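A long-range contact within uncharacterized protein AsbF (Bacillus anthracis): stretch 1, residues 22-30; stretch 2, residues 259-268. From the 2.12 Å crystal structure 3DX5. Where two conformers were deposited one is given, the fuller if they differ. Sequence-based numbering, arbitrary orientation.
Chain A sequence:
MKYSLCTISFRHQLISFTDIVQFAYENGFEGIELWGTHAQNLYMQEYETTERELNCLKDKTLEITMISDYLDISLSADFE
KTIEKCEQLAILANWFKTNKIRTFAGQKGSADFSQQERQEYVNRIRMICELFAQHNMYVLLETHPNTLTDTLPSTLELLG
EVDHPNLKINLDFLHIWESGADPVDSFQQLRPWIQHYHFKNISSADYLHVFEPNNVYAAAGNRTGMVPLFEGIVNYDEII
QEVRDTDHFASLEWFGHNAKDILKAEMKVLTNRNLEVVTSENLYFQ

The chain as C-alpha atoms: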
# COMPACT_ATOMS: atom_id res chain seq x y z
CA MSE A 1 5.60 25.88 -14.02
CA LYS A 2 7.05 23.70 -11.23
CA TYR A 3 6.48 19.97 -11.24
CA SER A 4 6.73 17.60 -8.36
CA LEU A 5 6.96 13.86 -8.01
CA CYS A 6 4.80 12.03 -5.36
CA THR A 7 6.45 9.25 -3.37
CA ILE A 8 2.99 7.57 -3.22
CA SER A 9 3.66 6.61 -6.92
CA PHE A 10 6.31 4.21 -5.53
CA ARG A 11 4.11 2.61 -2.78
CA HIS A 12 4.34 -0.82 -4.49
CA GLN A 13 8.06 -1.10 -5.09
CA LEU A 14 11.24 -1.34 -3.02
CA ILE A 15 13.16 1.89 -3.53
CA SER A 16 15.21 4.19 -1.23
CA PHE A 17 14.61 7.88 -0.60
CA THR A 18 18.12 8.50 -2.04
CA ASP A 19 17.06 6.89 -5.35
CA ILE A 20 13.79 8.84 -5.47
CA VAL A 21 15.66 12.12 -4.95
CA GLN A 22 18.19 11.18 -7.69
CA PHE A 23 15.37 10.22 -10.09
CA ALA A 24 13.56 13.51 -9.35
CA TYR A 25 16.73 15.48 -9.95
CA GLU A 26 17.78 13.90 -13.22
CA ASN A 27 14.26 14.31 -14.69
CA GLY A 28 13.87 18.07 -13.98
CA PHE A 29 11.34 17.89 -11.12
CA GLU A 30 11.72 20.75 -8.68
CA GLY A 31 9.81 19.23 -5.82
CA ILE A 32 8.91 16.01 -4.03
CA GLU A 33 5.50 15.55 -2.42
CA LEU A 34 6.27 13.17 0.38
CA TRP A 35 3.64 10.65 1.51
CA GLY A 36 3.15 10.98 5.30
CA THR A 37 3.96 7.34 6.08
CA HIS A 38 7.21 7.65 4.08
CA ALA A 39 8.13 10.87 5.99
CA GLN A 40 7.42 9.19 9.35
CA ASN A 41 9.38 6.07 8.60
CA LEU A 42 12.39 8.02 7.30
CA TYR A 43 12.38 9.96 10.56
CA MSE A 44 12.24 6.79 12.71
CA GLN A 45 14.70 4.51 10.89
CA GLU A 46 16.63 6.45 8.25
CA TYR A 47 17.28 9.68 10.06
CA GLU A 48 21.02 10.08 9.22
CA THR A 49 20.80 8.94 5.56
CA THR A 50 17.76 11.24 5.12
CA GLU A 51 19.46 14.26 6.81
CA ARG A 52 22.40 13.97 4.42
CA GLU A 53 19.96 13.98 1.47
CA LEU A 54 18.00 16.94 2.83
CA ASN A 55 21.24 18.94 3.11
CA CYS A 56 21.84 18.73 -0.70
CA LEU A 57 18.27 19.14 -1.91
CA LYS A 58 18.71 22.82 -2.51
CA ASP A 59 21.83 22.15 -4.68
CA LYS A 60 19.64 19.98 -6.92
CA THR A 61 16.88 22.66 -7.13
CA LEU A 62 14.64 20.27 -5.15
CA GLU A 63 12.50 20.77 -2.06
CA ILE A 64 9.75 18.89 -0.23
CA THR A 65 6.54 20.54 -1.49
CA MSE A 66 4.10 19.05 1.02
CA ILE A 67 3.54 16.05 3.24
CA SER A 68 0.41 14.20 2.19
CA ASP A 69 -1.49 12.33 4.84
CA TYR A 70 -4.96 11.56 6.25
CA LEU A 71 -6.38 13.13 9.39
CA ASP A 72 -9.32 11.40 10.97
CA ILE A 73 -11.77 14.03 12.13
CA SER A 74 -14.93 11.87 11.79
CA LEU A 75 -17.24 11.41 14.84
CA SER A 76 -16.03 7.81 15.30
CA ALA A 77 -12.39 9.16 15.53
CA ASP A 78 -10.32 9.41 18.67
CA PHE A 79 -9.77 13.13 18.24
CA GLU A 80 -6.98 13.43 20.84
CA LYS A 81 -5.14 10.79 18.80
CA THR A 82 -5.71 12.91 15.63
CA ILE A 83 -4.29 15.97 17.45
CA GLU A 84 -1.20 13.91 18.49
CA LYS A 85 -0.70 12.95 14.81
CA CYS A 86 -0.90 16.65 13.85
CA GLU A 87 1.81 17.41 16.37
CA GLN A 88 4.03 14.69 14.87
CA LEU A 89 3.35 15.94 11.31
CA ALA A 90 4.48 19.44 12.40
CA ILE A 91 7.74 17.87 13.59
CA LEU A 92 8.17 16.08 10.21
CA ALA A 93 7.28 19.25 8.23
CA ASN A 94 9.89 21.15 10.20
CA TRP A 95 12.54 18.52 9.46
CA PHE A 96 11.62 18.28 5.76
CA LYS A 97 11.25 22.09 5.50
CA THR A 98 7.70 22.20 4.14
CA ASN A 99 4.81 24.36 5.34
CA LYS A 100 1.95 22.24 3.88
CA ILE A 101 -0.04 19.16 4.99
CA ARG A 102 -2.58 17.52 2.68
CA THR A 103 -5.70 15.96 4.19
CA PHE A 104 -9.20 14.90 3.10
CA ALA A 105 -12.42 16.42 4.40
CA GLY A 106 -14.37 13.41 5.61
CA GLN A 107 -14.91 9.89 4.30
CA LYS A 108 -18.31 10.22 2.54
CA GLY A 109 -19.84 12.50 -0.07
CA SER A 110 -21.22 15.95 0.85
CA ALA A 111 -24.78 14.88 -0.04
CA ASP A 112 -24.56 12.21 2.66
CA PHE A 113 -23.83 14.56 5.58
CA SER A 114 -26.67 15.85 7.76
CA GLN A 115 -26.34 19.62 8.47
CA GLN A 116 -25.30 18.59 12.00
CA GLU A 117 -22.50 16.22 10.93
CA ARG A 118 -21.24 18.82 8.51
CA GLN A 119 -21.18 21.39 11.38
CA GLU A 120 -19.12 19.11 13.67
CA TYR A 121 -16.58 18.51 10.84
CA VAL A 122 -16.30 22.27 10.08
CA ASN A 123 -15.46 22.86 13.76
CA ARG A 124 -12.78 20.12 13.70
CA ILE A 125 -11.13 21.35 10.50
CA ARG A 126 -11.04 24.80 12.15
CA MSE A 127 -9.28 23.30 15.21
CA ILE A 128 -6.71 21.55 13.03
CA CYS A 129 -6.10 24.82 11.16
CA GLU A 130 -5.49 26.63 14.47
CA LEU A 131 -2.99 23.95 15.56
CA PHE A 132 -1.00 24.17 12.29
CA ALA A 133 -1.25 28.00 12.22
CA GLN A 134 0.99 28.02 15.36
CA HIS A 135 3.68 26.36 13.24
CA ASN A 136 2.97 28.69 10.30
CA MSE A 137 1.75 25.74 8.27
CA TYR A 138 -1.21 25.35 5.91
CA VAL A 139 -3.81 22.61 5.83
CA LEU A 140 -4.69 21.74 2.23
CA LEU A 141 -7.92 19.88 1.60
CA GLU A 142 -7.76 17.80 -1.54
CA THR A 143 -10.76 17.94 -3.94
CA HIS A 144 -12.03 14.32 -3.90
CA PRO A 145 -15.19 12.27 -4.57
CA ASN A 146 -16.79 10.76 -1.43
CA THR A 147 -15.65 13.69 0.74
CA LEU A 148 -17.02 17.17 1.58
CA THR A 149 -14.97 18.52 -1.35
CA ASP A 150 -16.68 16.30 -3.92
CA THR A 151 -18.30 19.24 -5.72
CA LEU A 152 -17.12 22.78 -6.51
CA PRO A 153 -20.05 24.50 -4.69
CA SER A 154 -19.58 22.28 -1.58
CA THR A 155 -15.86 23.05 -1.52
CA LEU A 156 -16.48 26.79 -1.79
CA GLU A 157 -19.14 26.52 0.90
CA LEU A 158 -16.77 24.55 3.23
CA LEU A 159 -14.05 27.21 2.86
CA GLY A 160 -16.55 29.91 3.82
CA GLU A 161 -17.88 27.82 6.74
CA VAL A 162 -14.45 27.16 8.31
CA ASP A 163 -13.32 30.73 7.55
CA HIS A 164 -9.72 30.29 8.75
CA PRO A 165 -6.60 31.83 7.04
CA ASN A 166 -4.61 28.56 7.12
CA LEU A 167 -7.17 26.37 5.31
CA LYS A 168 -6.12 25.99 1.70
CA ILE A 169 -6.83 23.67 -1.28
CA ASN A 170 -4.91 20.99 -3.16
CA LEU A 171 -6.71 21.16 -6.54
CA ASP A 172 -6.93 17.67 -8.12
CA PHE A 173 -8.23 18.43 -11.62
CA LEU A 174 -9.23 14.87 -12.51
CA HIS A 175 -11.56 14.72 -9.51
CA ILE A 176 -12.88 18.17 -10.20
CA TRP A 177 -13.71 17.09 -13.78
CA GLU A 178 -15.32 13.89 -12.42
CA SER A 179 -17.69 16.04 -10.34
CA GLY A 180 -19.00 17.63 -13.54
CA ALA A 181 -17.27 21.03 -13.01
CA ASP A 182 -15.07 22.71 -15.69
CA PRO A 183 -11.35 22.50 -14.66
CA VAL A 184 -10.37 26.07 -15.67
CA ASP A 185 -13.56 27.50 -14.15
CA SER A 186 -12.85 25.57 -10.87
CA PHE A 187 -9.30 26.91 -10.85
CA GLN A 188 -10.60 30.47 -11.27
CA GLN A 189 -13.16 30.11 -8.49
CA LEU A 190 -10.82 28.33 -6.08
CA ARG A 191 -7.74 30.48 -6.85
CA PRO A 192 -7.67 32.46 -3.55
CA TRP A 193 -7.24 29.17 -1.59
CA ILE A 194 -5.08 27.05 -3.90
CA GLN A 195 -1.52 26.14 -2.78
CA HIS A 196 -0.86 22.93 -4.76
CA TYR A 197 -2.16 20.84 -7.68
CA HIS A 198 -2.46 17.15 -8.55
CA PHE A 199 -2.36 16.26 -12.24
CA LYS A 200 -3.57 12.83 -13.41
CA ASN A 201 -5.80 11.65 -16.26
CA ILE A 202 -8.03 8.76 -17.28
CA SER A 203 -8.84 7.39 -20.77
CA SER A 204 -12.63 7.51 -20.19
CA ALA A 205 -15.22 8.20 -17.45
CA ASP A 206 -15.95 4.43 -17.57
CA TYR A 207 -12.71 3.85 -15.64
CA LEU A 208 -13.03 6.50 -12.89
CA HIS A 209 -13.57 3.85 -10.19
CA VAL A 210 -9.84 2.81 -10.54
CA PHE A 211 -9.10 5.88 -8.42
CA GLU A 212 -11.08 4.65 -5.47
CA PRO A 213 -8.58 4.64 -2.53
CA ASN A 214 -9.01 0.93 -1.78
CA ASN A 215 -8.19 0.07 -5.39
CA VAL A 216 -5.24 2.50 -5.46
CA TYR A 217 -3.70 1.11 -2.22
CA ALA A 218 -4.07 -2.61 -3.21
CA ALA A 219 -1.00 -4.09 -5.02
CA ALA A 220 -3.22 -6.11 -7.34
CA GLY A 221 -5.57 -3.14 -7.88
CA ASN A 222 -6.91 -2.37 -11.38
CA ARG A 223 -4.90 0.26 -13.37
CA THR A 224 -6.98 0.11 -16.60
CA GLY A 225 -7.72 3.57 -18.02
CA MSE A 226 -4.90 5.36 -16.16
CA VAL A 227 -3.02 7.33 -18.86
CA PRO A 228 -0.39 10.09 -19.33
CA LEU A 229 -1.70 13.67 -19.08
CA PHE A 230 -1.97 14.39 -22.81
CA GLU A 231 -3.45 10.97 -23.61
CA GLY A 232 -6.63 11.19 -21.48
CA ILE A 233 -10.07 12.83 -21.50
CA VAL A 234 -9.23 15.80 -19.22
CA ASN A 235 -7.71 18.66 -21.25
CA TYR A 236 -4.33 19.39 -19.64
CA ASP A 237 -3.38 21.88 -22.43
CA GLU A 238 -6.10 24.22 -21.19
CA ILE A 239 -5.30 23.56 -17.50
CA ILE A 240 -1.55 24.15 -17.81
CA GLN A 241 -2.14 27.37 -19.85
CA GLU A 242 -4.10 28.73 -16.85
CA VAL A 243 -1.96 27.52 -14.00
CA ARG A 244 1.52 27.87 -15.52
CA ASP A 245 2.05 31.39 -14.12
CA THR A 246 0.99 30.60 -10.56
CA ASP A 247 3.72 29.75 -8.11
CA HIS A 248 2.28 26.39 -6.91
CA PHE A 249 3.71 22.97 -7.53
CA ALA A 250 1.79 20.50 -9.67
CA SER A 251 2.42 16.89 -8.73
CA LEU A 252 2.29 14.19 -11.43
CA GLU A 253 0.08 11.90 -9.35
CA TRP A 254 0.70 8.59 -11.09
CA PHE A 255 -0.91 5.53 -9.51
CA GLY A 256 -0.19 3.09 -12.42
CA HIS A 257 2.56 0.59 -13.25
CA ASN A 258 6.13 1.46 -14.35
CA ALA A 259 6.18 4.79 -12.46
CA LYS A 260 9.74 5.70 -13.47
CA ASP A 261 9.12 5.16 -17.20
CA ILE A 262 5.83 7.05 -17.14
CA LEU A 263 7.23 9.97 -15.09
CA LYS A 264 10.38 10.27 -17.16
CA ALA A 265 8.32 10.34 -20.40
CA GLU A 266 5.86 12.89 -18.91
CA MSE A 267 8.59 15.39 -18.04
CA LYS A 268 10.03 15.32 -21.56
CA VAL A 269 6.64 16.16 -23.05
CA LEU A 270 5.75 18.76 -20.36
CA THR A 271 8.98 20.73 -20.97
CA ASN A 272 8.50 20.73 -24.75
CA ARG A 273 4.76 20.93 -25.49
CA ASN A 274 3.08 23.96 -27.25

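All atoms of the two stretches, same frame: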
# COMPACT_ATOMS: atom_id res chain seq x y z
N GLN A 22 17.33 11.19 -6.48
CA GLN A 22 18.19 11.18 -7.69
C GLN A 22 17.31 11.13 -8.96
O GLN A 22 17.57 11.85 -9.92
CB GLN A 22 19.18 9.99 -7.66
CG GLN A 22 20.11 9.90 -8.90
CD GLN A 22 20.88 11.20 -9.15
OE1 GLN A 22 21.41 11.82 -8.23
NE2 GLN A 22 20.96 11.60 -10.41
N PHE A 23 16.30 10.26 -8.97
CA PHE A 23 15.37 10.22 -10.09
C PHE A 23 14.67 11.58 -10.31
O PHE A 23 14.53 12.05 -11.44
CB PHE A 23 14.34 9.12 -9.89
CG PHE A 23 13.31 9.06 -10.97
CD1 PHE A 23 13.57 8.37 -12.16
CD2 PHE A 23 12.09 9.71 -10.82
CE1 PHE A 23 12.59 8.32 -13.19
CE2 PHE A 23 11.13 9.69 -11.84
CZ PHE A 23 11.38 8.98 -13.02
N ALA A 24 14.21 12.21 -9.22
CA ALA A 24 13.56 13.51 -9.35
C ALA A 24 14.50 14.51 -9.99
O ALA A 24 14.10 15.28 -10.86
CB ALA A 24 13.04 14.03 -7.99
N TYR A 25 15.75 14.50 -9.54
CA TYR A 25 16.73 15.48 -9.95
C TYR A 25 17.07 15.31 -11.44
O TYR A 25 17.05 16.25 -12.22
CB TYR A 25 17.97 15.33 -9.07
CG TYR A 25 19.20 16.11 -9.48
CD1 TYR A 25 19.12 17.48 -9.77
CD2 TYR A 25 20.45 15.48 -9.56
CE1 TYR A 25 20.28 18.20 -10.14
CE2 TYR A 25 21.60 16.19 -9.92
CZ TYR A 25 21.49 17.55 -10.21
OH TYR A 25 22.62 18.24 -10.56
N GLU A 26 17.33 14.09 -11.85
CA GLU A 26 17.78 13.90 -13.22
C GLU A 26 16.65 14.11 -14.25
O GLU A 26 16.94 14.33 -15.42
CB GLU A 26 18.49 12.54 -13.38
CG GLU A 26 17.61 11.36 -13.26
CD GLU A 26 18.40 10.04 -13.00
OE1 GLU A 26 17.76 8.96 -13.10
OE2 GLU A 26 19.63 10.08 -12.69
N ASN A 27 15.39 14.08 -13.80
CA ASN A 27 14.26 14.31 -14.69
C ASN A 27 13.68 15.73 -14.64
O ASN A 27 12.65 15.97 -15.24
CB ASN A 27 13.17 13.24 -14.48
CG ASN A 27 13.59 11.89 -15.06
OD1 ASN A 27 13.52 11.69 -16.27
ND2 ASN A 27 14.10 11.01 -14.22
N GLY A 28 14.32 16.67 -13.93
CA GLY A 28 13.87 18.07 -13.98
C GLY A 28 12.68 18.41 -13.06
O GLY A 28 12.12 19.49 -13.17
N PHE A 29 12.29 17.51 -12.16
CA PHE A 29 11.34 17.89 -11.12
C PHE A 29 11.98 18.92 -10.20
O PHE A 29 13.20 18.90 -9.98
CB PHE A 29 10.91 16.71 -10.28
CG PHE A 29 10.07 15.73 -11.02
CD1 PHE A 29 8.69 15.92 -11.14
CD2 PHE A 29 10.67 14.65 -11.66
CE1 PHE A 29 7.90 15.00 -11.84
CE2 PHE A 29 9.90 13.73 -12.35
CZ PHE A 29 8.50 13.89 -12.43
N GLU A 30 11.18 19.82 -9.65
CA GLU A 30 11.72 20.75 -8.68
C GLU A 30 11.19 20.53 -7.28
O GLU A 30 11.53 21.27 -6.34
CB GLU A 30 11.45 22.18 -9.13
CG GLU A 30 12.41 22.58 -10.24
CD GLU A 30 12.05 23.94 -10.78
OE1 GLU A 30 12.06 24.93 -10.04
OE2 GLU A 30 11.71 24.00 -11.96
N ALA A 259 6.19 3.37 -12.81
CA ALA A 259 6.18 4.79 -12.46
C ALA A 259 7.36 5.57 -13.06
O ALA A 259 7.18 6.65 -13.60
CB ALA A 259 6.12 5.00 -10.97
N LYS A 260 8.57 5.01 -12.97
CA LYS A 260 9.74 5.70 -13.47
C LYS A 260 9.68 5.98 -14.98
O LYS A 260 9.98 7.09 -15.42
CB LYS A 260 11.03 4.95 -13.12
CG LYS A 260 11.48 5.15 -11.72
CD LYS A 260 12.73 4.26 -11.54
CE LYS A 260 13.54 4.59 -10.32
NZ LYS A 260 14.61 3.53 -10.24
N ASP A 261 9.27 4.97 -15.76
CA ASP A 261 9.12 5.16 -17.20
C ASP A 261 8.09 6.21 -17.53
O ASP A 261 8.32 7.06 -18.40
CB ASP A 261 8.69 3.86 -17.89
CG ASP A 261 9.81 2.83 -17.96
OD1 ASP A 261 11.01 3.22 -17.99
OD2 ASP A 261 9.49 1.62 -17.98
N ILE A 262 6.93 6.12 -16.87
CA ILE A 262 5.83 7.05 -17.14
C ILE A 262 6.24 8.48 -16.78
O ILE A 262 6.02 9.41 -17.56
CB ILE A 262 4.55 6.67 -16.36
CG1 ILE A 262 4.00 5.31 -16.87
CG2 ILE A 262 3.52 7.79 -16.39
CD1 ILE A 262 3.53 5.31 -18.33
N LEU A 263 6.85 8.63 -15.60
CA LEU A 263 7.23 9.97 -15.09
C LEU A 263 8.32 10.61 -15.95
O LEU A 263 8.25 11.80 -16.29
CB LEU A 263 7.70 9.87 -13.63
CG LEU A 263 6.52 9.58 -12.68
CD1 LEU A 263 7.02 9.34 -11.22
CD2 LEU A 263 5.50 10.74 -12.67
N LYS A 264 9.32 9.81 -16.30
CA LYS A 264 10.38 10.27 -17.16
C LYS A 264 9.79 10.76 -18.52
O LYS A 264 10.10 11.86 -18.98
CB LYS A 264 11.41 9.14 -17.33
CG LYS A 264 12.50 9.39 -18.43
CD LYS A 264 13.63 8.35 -18.36
CE LYS A 264 14.46 8.44 -19.62
NZ LYS A 264 15.78 7.72 -19.51
N ALA A 265 8.93 9.95 -19.14
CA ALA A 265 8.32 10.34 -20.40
C ALA A 265 7.47 11.62 -20.27
O ALA A 265 7.52 12.50 -21.18
CB ALA A 265 7.52 9.18 -21.05
N GLU A 266 6.71 11.72 -19.18
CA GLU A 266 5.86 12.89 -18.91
C GLU A 266 6.66 14.19 -18.89
O GLU A 266 6.28 15.18 -19.52
CB GLU A 266 5.07 12.73 -17.60
CG GLU A 266 4.04 11.63 -17.62
CD GLU A 266 2.87 11.92 -18.54
OE1 GLU A 266 3.08 12.09 -19.77
OE2 GLU A 266 1.73 11.99 -18.04
N MSE A 267 7.80 14.17 -18.22
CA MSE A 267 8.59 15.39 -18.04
C MSE A 267 9.18 15.86 -19.36
O MSE A 267 9.33 17.07 -19.57
CB MSE A 267 9.63 15.25 -16.95
CG MSE A 267 9.03 15.24 -15.54
SE MSE A 267 8.19 16.92 -15.05
CE MSE A 267 9.71 18.13 -15.08
N LYS A 268 9.52 14.93 -20.26
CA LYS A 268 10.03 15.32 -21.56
C LYS A 268 8.94 16.03 -22.34
O LYS A 268 9.20 17.05 -23.03
CB LYS A 268 10.52 14.10 -22.37
CG LYS A 268 11.62 13.24 -21.68
CD LYS A 268 12.13 12.16 -22.63
CE LYS A 268 13.15 11.23 -21.94
NZ LYS A 268 13.61 10.17 -22.91
O HOH W 1 12.50 13.15 -18.28

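The end of one helix (residues 22-26) and the turn that follows it pack against a second helix (259-268) more than 230 residues later in the chain. The two helices run in nearly the same direction, 22° apart, with axes 11.0 Å apart at closest approach. No direct hydrogen bond joins the stretches; the contact rests on apolar packing and one bridging water, and buries 427 Å² counted over both sides.

Phe23 has the most surface covered by the other stretch, 93 Å², followed by Met267 with 88 Å². With chi1 at 177° (t), the Phe23 ring reaches from the first helix to the backbone of the second, where Phe23 CZ lies 3.4 Å from Lys260 O. Lys260 O already accepts a hydrogen bond from Lys264 N (2.9 Å) within its own helix. Lys260 lays its aliphatic chain over one face of the ring, Lys260 CG 4.0 Å from the centroid of the Phe23 ring in a CH-pi contact; a lysine suits this place because its methylenes can cover an aromatic ring while NZ lies farther out. Leu263 meets the ring edge, Leu263 CB 3.8 Å from Phe23 CZ.

Met267, present as selenomethionine, lies one helical turn beyond Leu263 and covers the Phe29 ring as Lys260 covers that of Phe23. All three of its chi angles are m, and the folded chain lies over one face of the ring: Met267 CG is 3.8 Å and Met267 SE 4.1 Å from the centroid of the Phe29 ring, a CH-pi and a sulfur-aromatic contact on the same face. The closest approach is Phe29 CZ to Met267 CG, 3.4 Å. The methyl Met267 CE continues to Gly28 O, also at 3.4 Å, and Met267 CB sits 3.5 Å from Asn27 O, so a long flexible side chain fits both the ring and the turn. Phe29 starts sideways from its CA, but its ring comes nearer the second helix and touches Leu263 as well, Phe29 CZ to Leu263 CB 4.3 Å. Leu263 thus contacts both phenylalanines.

Asn27 is the polar element. It is the first residue to leave helical geometry, and Asn27 ND2 turns back to donate to Phe23 O at 3.0 Å. Asn27 OD1 faces Lys264, 3.3 Å from Lys264 CG. A water donates to Asn27 OD1 (2.7 Å) and to Lys264 O (2.8 Å), linking the turn to the second helix. Lys264 directs the end of its side chain away from the contact. Gly28 follows with phi 81°, a value that favours glycine; a CB on Gly28 would point toward the second helix, 3.8 Å from Met267 CE.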